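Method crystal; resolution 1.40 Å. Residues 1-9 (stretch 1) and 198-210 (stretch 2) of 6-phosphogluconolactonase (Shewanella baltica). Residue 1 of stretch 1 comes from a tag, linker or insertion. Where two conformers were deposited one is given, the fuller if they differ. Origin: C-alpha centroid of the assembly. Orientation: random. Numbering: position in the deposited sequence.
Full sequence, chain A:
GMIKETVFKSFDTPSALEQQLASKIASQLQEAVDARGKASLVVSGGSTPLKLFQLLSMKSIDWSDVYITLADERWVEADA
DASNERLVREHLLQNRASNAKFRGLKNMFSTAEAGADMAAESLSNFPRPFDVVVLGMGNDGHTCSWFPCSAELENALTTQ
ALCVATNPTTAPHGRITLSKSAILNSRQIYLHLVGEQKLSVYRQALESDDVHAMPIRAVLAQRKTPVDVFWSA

Stretch 1 1-9: GMIKETVFK
Stretch 2 (198-210) KLSVYRQALESDD

The most unusual feature of this contact is that the charged chain terminus closing it belongs to a tag residue: the amino group of Gly-1, left by the expression construct, forms a salt bridge with Asp-209, its N lying 3.2 Å from Asp-209 OD1 and donating a hydrogen bond to it. Asp-209 reaches this position with chi1 at 58° (p) and chi2 near 0°, its CA-to-CB bond running sideways. Gly-1 O also comes within 3.0 Å of Asp-209 N, but the angle is too poor for a hydrogen bond; the same oxygen receives a CA-H...O contact from Ser-208 CA at 3.3 Å.

Stretch 2 enters as a regular helix, phi/psi near -60/-42 from Lys-198 through Ala-205, with successive i+4 hydrogen bonds from Tyr-202 N to Lys-198 O (2.8 Å) up to Leu-206 N to Tyr-202 O (3.1 Å). Leu-206 (-70/-13) and Glu-207 (-65/-11) then lead into an extended Ser-208 (-169/166), and Asp-209 follows at -109/26. Asp-210 N donates to Ser-208 OG (2.8 Å), closing a short loop between the two residues.

Stretch 1 is largely extended, with Met-2 at -68/157 and Ile-3 at -91/116, a kink at Lys-4 (-104/-23), and strand geometry at Phe-8 and Lys-9. It runs back along the helix: Met-2 CA is 3.9 Å from Ser-208 CA, Ile-3 CA is 4.8 Å from Leu-206 CA, and Phe-8 CA is 10.7 Å from Tyr-202 CA. The chains are thus in backbone contact where the start of stretch 1 meets the end of stretch 2, and are bridged by side chains farther on.

The central backbone link is Ile-3 N to Leu-206 O, 2.8 Å with an N-H...O angle of 163°. Leu-206 O takes no backbone hydrogen bond within stretch 2, the N-H of Asp-210 being turned to Ser-208 OG, and it accepts from Ile-3 N. Selenomethionine Met-2 packs its CB 3.4 Å from Leu-206 O, while its chain (chi1 p, chi2 t, chi3 p) leads away. Ile-3 points toward stretch 2 in the m,t rotamer; its CG2 lies 3.9 Å from Leu-206 CD2, and its CD1 comes 3.2 Å from Ser-208 O. Ile-3 and Leu-206, also m,t, lose the most surface in a contact burying 495 Å² in all, as suits branched apolar chains.

Lys-4 and Glu-5 point away and touch nothing of the helix, befitting charged residues at an exposed bend. Thr-6 (chi1 74°, p) turns back toward it, its CG2 3.6 Å from Tyr-202 OH and 3.9 Å from Leu-206 CD2. Val-7 points away again, and Phe-8 returns with chi1 t and chi2 84°. Its ring and that of Tyr-202 (chi1 168°, chi2 72°) lie near parallel, 19° between planes, but slid apart with centroids 5.8 Å distant; Phe-8 CD1 meets Tyr-202 CE2 at 3.9 Å. Leu-199 (t,p) completes the apolar patch, its CD1 4.0 Å from Phe-8 CZ.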

ATOM      1  N   GLY A   1     -15.813  19.015  -4.589  1.00 25.04           N
ATOM      2  CA  GLY A   1     -15.400  19.364  -5.948  1.00 23.62           C
ATOM      3  C   GLY A   1     -14.116  18.707  -6.374  1.00 23.03           C
ATOM      4  O   GLY A   1     -13.664  17.687  -5.788  1.00 22.35           O
HETATM    5  N   MSE A   2     -13.532  19.229  -7.437  0.66 18.12           N
HETATM    6  CA  MSE A   2     -12.325  18.598  -7.958  0.66 19.07           C
HETATM    7  C   MSE A   2     -11.190  18.792  -6.934  0.66 17.97           C
HETATM    8  O   MSE A   2     -11.252  19.647  -6.055  0.66 19.48           O
HETATM    9  CB  MSE A   2     -12.011  19.152  -9.350  0.66 17.81           C
HETATM   10  CG  MSE A   2     -11.529  20.566  -9.347  0.66 17.24           C
HETATM   11 SE   MSE A   2     -11.339  21.298 -11.102  0.50 18.86          SE
HETATM   12  CE  MSE A   2     -13.194  21.910 -11.432  0.66 36.57           C
ATOM     13  N   ILE A   3     -10.203  17.902  -7.012  1.00 18.46           N
ATOM     14  CA  ILE A   3      -9.024  17.889  -6.168  1.00 16.70           C
ATOM     15  C   ILE A   3      -7.911  18.693  -6.810  1.00 18.60           C
ATOM     16  O   ILE A   3      -7.428  18.352  -7.911  1.00 19.59           O
ATOM     17  CB  ILE A   3      -8.558  16.433  -5.994  1.00 15.92           C
ATOM     18  CG1 ILE A   3      -9.649  15.612  -5.320  1.00 18.63           C
ATOM     19  CG2 ILE A   3      -7.250  16.386  -5.144  1.00 16.87           C
ATOM     20  CD1 ILE A   3      -9.350  14.078  -5.234  1.00 16.62           C
ATOM     21  N   LYS A   4      -7.531  19.774  -6.151  1.00 18.11           N
ATOM     22  CA  LYS A   4      -6.638  20.761  -6.781  1.00 17.64           C
ATOM     23  C   LYS A   4      -5.201  20.717  -6.298  1.00 16.77           C
ATOM     24  O   LYS A   4      -4.316  21.167  -7.030  1.00 18.03           O
ATOM     25  CB  LYS A   4      -7.207  22.179  -6.676  1.00 18.32           C
ATOM     26  CG  LYS A   4      -8.540  22.416  -7.396  1.00 20.50           C
ATOM     27  CD  LYS A   4      -9.076  23.790  -7.085  1.00 23.92           C
ATOM     28  CE  LYS A   4     -10.384  24.002  -7.873  1.00 26.39           C
ATOM     29  NZ  LYS A   4     -10.800  25.416  -7.735  1.00 31.69           N
ATOM     30  N   GLU A   5      -4.951  20.196  -5.101  1.00 16.73           N
ATOM     31  CA  GLU A   5      -3.607  20.133  -4.568  1.00 15.67           C
ATOM     32  C   GLU A   5      -3.022  18.754  -4.832  1.00 16.70           C
ATOM     33  O   GLU A   5      -3.634  17.734  -4.473  1.00 17.79           O
ATOM     34  CB  GLU A   5      -3.612  20.425  -3.070  1.00 16.79           C
ATOM     35  CG  GLU A   5      -2.206  20.537  -2.525  1.00 20.16           C
ATOM     36  CD  GLU A   5      -2.131  20.864  -1.045  1.00 27.54           C
ATOM     37  OE1 GLU A   5      -2.547  21.966  -0.671  1.00 24.50           O
ATOM     38  OE2 GLU A   5      -1.665  19.990  -0.255  1.00 28.90           O
ATOM     39  N   THR A   6      -1.874  18.728  -5.515  1.00 14.20           N
ATOM     40  CA  THR A   6      -1.223  17.507  -5.939  1.00 14.70           C
ATOM     41  C   THR A   6       0.296  17.685  -5.810  1.00 14.53           C
ATOM     42  O   THR A   6       0.821  18.833  -5.911  1.00 14.57           O
ATOM     43  CB  THR A   6      -1.558  17.056  -7.399  1.00 15.96           C
ATOM     44  OG1 THR A   6      -0.888  17.908  -8.343  1.00 17.43           O
ATOM     45  CG2 THR A   6      -3.075  16.983  -7.700  1.00 15.98           C
ATOM     46  N   VAL A   7       1.018  16.564  -5.676  1.00 13.25           N
ATOM     47  CA  VAL A   7       2.457  16.486  -5.839  1.00 13.26           C
ATOM     48  C   VAL A   7       2.694  15.334  -6.814  1.00 14.18           C
ATOM     49  O   VAL A   7       2.393  14.181  -6.476  1.00 14.65           O
ATOM     50  CB  VAL A   7       3.216  16.253  -4.553  1.00 13.13           C
ATOM     51  CG1 VAL A   7       4.729  16.026  -4.810  1.00 14.36           C
ATOM     52  CG2 VAL A   7       3.012  17.436  -3.568  1.00 15.31           C
ATOM     53  N   PHE A   8       3.218  15.636  -7.991  1.00 14.20           N
ATOM     54  CA  PHE A   8       3.259  14.717  -9.092  1.00 14.64           C
ATOM     55  C   PHE A   8       4.670  14.708  -9.669  1.00 16.04           C
ATOM     56  O   PHE A   8       5.238  15.765 -10.031  1.00 17.02           O
ATOM     57  CB  PHE A   8       2.238  15.134 -10.137  1.00 15.51           C
ATOM     58  CG  PHE A   8       2.227  14.221 -11.341  1.00 14.82           C
ATOM     59  CD1 PHE A   8       1.499  13.040 -11.359  1.00 18.20           C
ATOM     60  CD2 PHE A   8       3.004  14.562 -12.447  1.00 16.08           C
ATOM     61  CE1 PHE A   8       1.530  12.190 -12.496  1.00 18.79           C
ATOM     62  CE2 PHE A   8       3.045  13.702 -13.565  1.00 18.49           C
ATOM     63  CZ  PHE A   8       2.297  12.549 -13.574  1.00 19.30           C
ATOM     64  N   LYS A   9       5.282  13.531  -9.728  1.00 12.98           N
ATOM     65  CA  LYS A   9       6.646  13.320 -10.242  1.00 11.81           C
ATOM     66  C   LYS A   9       6.602  12.343 -11.397  1.00 14.23           C
ATOM     67  O   LYS A   9       6.162  11.192 -11.234  1.00 15.45           O
ATOM     68  CB  LYS A   9       7.532  12.839  -9.125  1.00 12.98           C
ATOM     69  CG  LYS A   9       7.631  13.836  -7.979  1.00 15.04           C
ATOM     70  CD  LYS A   9       8.725  13.430  -7.013  1.00 18.75           C
ATOM     71  CE  LYS A   9       8.813  14.381  -5.814  1.00 25.01           C
ATOM     72  NZ  LYS A   9      10.121  14.087  -5.076  1.00 27.88           N
ATOM     73  N   LYS A 198      -3.311   4.344 -16.640  1.00 17.94           N
ATOM     74  CA  LYS A 198      -3.306   4.787 -15.232  1.00 17.31           C
ATOM     75  C   LYS A 198      -3.247   6.295 -15.119  1.00 16.42           C
ATOM     76  O   LYS A 198      -3.832   6.895 -14.188  1.00 17.57           O
ATOM     77  CB  LYS A 198      -2.129   4.157 -14.467  1.00 19.77           C
ATOM     78  CG  LYS A 198      -2.243   2.675 -14.174  1.00 21.60           C
ATOM     79  CD  LYS A 198      -3.495   2.315 -13.358  1.00 20.56           C
ATOM     80  CE  LYS A 198      -3.593   0.819 -13.069  1.00 22.60           C
ATOM     81  NZ  LYS A 198      -2.487   0.360 -12.112  1.00 26.01           N
ATOM     82  N   LEU A 199      -2.506   6.957 -16.001  1.00 16.68           N
ATOM     83  CA  LEU A 199      -2.462   8.435 -15.933  1.00 16.82           C
ATOM     84  C   LEU A 199      -3.874   8.990 -16.202  1.00 16.89           C
ATOM     85  O   LEU A 199      -4.324   9.906 -15.482  1.00 17.08           O
ATOM     86  CB  LEU A 199      -1.454   9.041 -16.914  1.00 17.68           C
ATOM     87  CG  LEU A 199      -1.368  10.569 -16.931  1.00 23.82           C
ATOM     88  CD1 LEU A 199      -0.776  11.007 -15.621  1.00 25.48           C
ATOM     89  CD2 LEU A 199      -0.566  10.991 -18.198  1.00 25.85           C
ATOM     90  N   SER A 200      -4.570   8.426 -17.191  0.50 16.98           N
ATOM     91  CA  SER A 200      -5.935   8.870 -17.491  0.50 18.99           C
ATOM     92  C   SER A 200      -6.871   8.672 -16.279  0.50 19.63           C
ATOM     93  O   SER A 200      -7.649   9.559 -15.935  0.50 18.33           O
ATOM     94  CB  SER A 200      -6.486   8.091 -18.700  0.50 21.68           C
ATOM     95  OG  SER A 200      -7.830   8.482 -18.966  0.50 22.51           O
ATOM     96  N   VAL A 201      -6.781   7.508 -15.639  1.00 18.28           N
ATOM     97  CA  VAL A 201      -7.599   7.198 -14.452  1.00 17.42           C
ATOM     98  C   VAL A 201      -7.256   8.118 -13.285  1.00 17.58           C
ATOM     99  O   VAL A 201      -8.110   8.568 -12.554  1.00 17.00           O
ATOM    100  CB  VAL A 201      -7.491   5.693 -14.090  1.00 17.62           C
ATOM    101  CG1 VAL A 201      -8.199   5.356 -12.778  1.00 16.17           C
ATOM    102  CG2 VAL A 201      -7.988   4.851 -15.299  1.00 18.40           C
ATOM    103  N   TYR A 202      -5.961   8.404 -13.094  1.00 15.29           N
ATOM    104  CA  TYR A 202      -5.532   9.373 -12.057  1.00 15.34           C
ATOM    105  C   TYR A 202      -6.168  10.761 -12.320  1.00 16.54           C
ATOM    106  O   TYR A 202      -6.679  11.395 -11.409  1.00 16.60           O
ATOM    107  CB  TYR A 202      -3.995   9.447 -12.002  1.00 15.52           C
ATOM    108  CG  TYR A 202      -3.468  10.612 -11.191  1.00 15.71           C
ATOM    109  CD1 TYR A 202      -3.542  10.649  -9.805  1.00 16.17           C
ATOM    110  CD2 TYR A 202      -2.829  11.638 -11.823  1.00 15.79           C
ATOM    111  CE1 TYR A 202      -3.052  11.720  -9.073  1.00 14.64           C
ATOM    112  CE2 TYR A 202      -2.339  12.700 -11.108  1.00 17.39           C
ATOM    113  CZ  TYR A 202      -2.460  12.725  -9.733  1.00 15.56           C
ATOM    114  OH  TYR A 202      -1.955  13.814  -9.072  1.00 17.25           O
ATOM    115  N   ARG A 203      -6.112  11.230 -13.558  1.00 17.05           N
ATOM    116  CA  ARG A 203      -6.744  12.509 -13.890  1.00 17.78           C
ATOM    117  C   ARG A 203      -8.252  12.448 -13.602  1.00 19.35           C
ATOM    118  O   ARG A 203      -8.826  13.418 -13.095  1.00 18.35           O
ATOM    119  CB  ARG A 203      -6.468  12.872 -15.366  1.00 18.90           C
ATOM    120  CG  ARG A 203      -4.999  13.126 -15.669  1.00 21.84           C
ATOM    121  CD  ARG A 203      -4.456  14.345 -15.042  1.00 22.52           C
ATOM    122  NE  ARG A 203      -5.191  15.554 -15.463  1.00 26.84           N
ATOM    123  CZ  ARG A 203      -4.913  16.788 -15.055  1.00 33.28           C
ATOM    124  NH1 ARG A 203      -3.852  17.052 -14.284  1.00 21.80           N
ATOM    125  NH2 ARG A 203      -5.670  17.778 -15.507  1.00 32.96           N
ATOM    126  N   GLN A 204      -8.902  11.332 -13.925  0.50 17.87           N
ATOM    127  CA  GLN A 204     -10.314  11.177 -13.553  0.50 17.13           C
ATOM    128  C   GLN A 204     -10.510  11.246 -12.057  0.50 17.52           C
ATOM    129  O   GLN A 204     -11.464  11.852 -11.559  0.50 18.45           O
ATOM    130  CB  GLN A 204     -10.901   9.866 -14.046  0.50 18.61           C
ATOM    131  CG  GLN A 204     -11.024   9.766 -15.525  0.50 15.77           C
ATOM    132  CD  GLN A 204     -11.624   8.439 -15.896  0.50 23.64           C
ATOM    133  OE1 GLN A 204     -10.922   7.441 -15.995  0.50 29.52           O
ATOM    134  NE2 GLN A 204     -12.933   8.402 -16.016  0.50 26.48           N
ATOM    135  N   ALA A 205      -9.612  10.608 -11.298  1.00 15.58           N
ATOM    136  CA  ALA A 205      -9.728  10.660  -9.873  1.00 15.70           C
ATOM    137  C   ALA A 205      -9.702  12.088  -9.351  1.00 16.93           C
ATOM    138  O   ALA A 205     -10.422  12.414  -8.421  1.00 17.17           O
ATOM    139  CB  ALA A 205      -8.592   9.824  -9.178  1.00 15.83           C
ATOM    140  N   LEU A 206      -8.885  12.976  -9.934  1.00 17.00           N
ATOM    141  CA  LEU A 206      -8.824  14.368  -9.484  1.00 16.41           C
ATOM    142  C   LEU A 206     -10.086  15.176  -9.813  1.00 18.28           C
ATOM    143  O   LEU A 206     -10.211  16.278  -9.278  1.00 19.06           O
ATOM    144  CB  LEU A 206      -7.607  15.063 -10.092  1.00 16.96           C
ATOM    145  CG  LEU A 206      -6.227  14.465  -9.749  1.00 15.78           C
ATOM    146  CD1 LEU A 206      -5.129  15.226 -10.557  1.00 15.26           C
ATOM    147  CD2 LEU A 206      -5.970  14.498  -8.253  1.00 17.57           C
ATOM    148  N   GLU A 207     -10.961  14.660 -10.673  1.00 17.88           N
ATOM    149  CA  GLU A 207     -12.191  15.387 -11.102  1.00 17.18           C
ATOM    150  C   GLU A 207     -13.190  15.626  -9.966  1.00 21.19           C
ATOM    151  O   GLU A 207     -14.125  16.463 -10.129  1.00 21.77           O
ATOM    152  CB  GLU A 207     -12.873  14.659 -12.266  1.00 20.02           C
ATOM    153  CG  GLU A 207     -12.166  14.668 -13.549  1.00 19.69           C
ATOM    154  CD  GLU A 207     -12.719  13.662 -14.636  1.00 20.45           C
ATOM    155  OE1 GLU A 207     -13.746  13.018 -14.408  1.00 33.55           O
ATOM    156  OE2 GLU A 207     -12.070  13.672 -15.675  1.00 31.17           O
ATOM    157  N   SER A 208     -12.990  14.982  -8.813  0.50 19.76           N
ATOM    158  CA  SER A 208     -13.943  15.037  -7.723  0.50 19.63           C
ATOM    159  C   SER A 208     -13.357  14.454  -6.463  0.50 21.24           C
ATOM    160  O   SER A 208     -12.328  13.756  -6.467  0.50 20.22           O
ATOM    161  CB  SER A 208     -15.219  14.262  -8.067  0.50 20.08           C
ATOM    162  OG  SER A 208     -16.027  13.995  -6.910  0.50 18.56           O
ATOM    163  N   ASP A 209     -14.048  14.727  -5.370  1.00 20.71           N
ATOM    164  CA  ASP A 209     -13.728  14.106  -4.091  1.00 22.41           C
ATOM    165  C   ASP A 209     -14.784  13.087  -3.647  1.00 24.51           C
ATOM    166  O   ASP A 209     -14.815  12.774  -2.458  1.00 27.27           O
ATOM    167  CB  ASP A 209     -13.458  15.172  -3.036  1.00 23.29           C
ATOM    168  CG  ASP A 209     -14.645  16.125  -2.830  1.00 28.98           C
ATOM    169  OD1 ASP A 209     -15.702  15.973  -3.487  1.00 28.93           O
ATOM    170  OD2 ASP A 209     -14.448  17.037  -2.024  1.00 34.41           O
ATOM    171  N   ASP A 210     -15.501  12.505  -4.620  1.00 21.64           N
ATOM    172  CA  ASP A 210     -16.517  11.399  -4.393  1.00 25.64           C
ATOM    173  C   ASP A 210     -15.729  10.076  -4.192  1.00 20.73           C
ATOM    174  O   ASP A 210     -15.414   9.342  -5.153  1.00 21.43           O
ATOM    175  CB  ASP A 210     -17.502  11.313  -5.563  1.00 25.07           C
ATOM    176  CG  ASP A 210     -18.542  10.189  -5.421  1.00 34.14           C
ATOM    177  OD1 ASP A 210     -18.431   9.331  -4.499  1.00 28.55           O
ATOM    178  OD2 ASP A 210     -19.451  10.157  -6.296  1.00 33.86           O
TER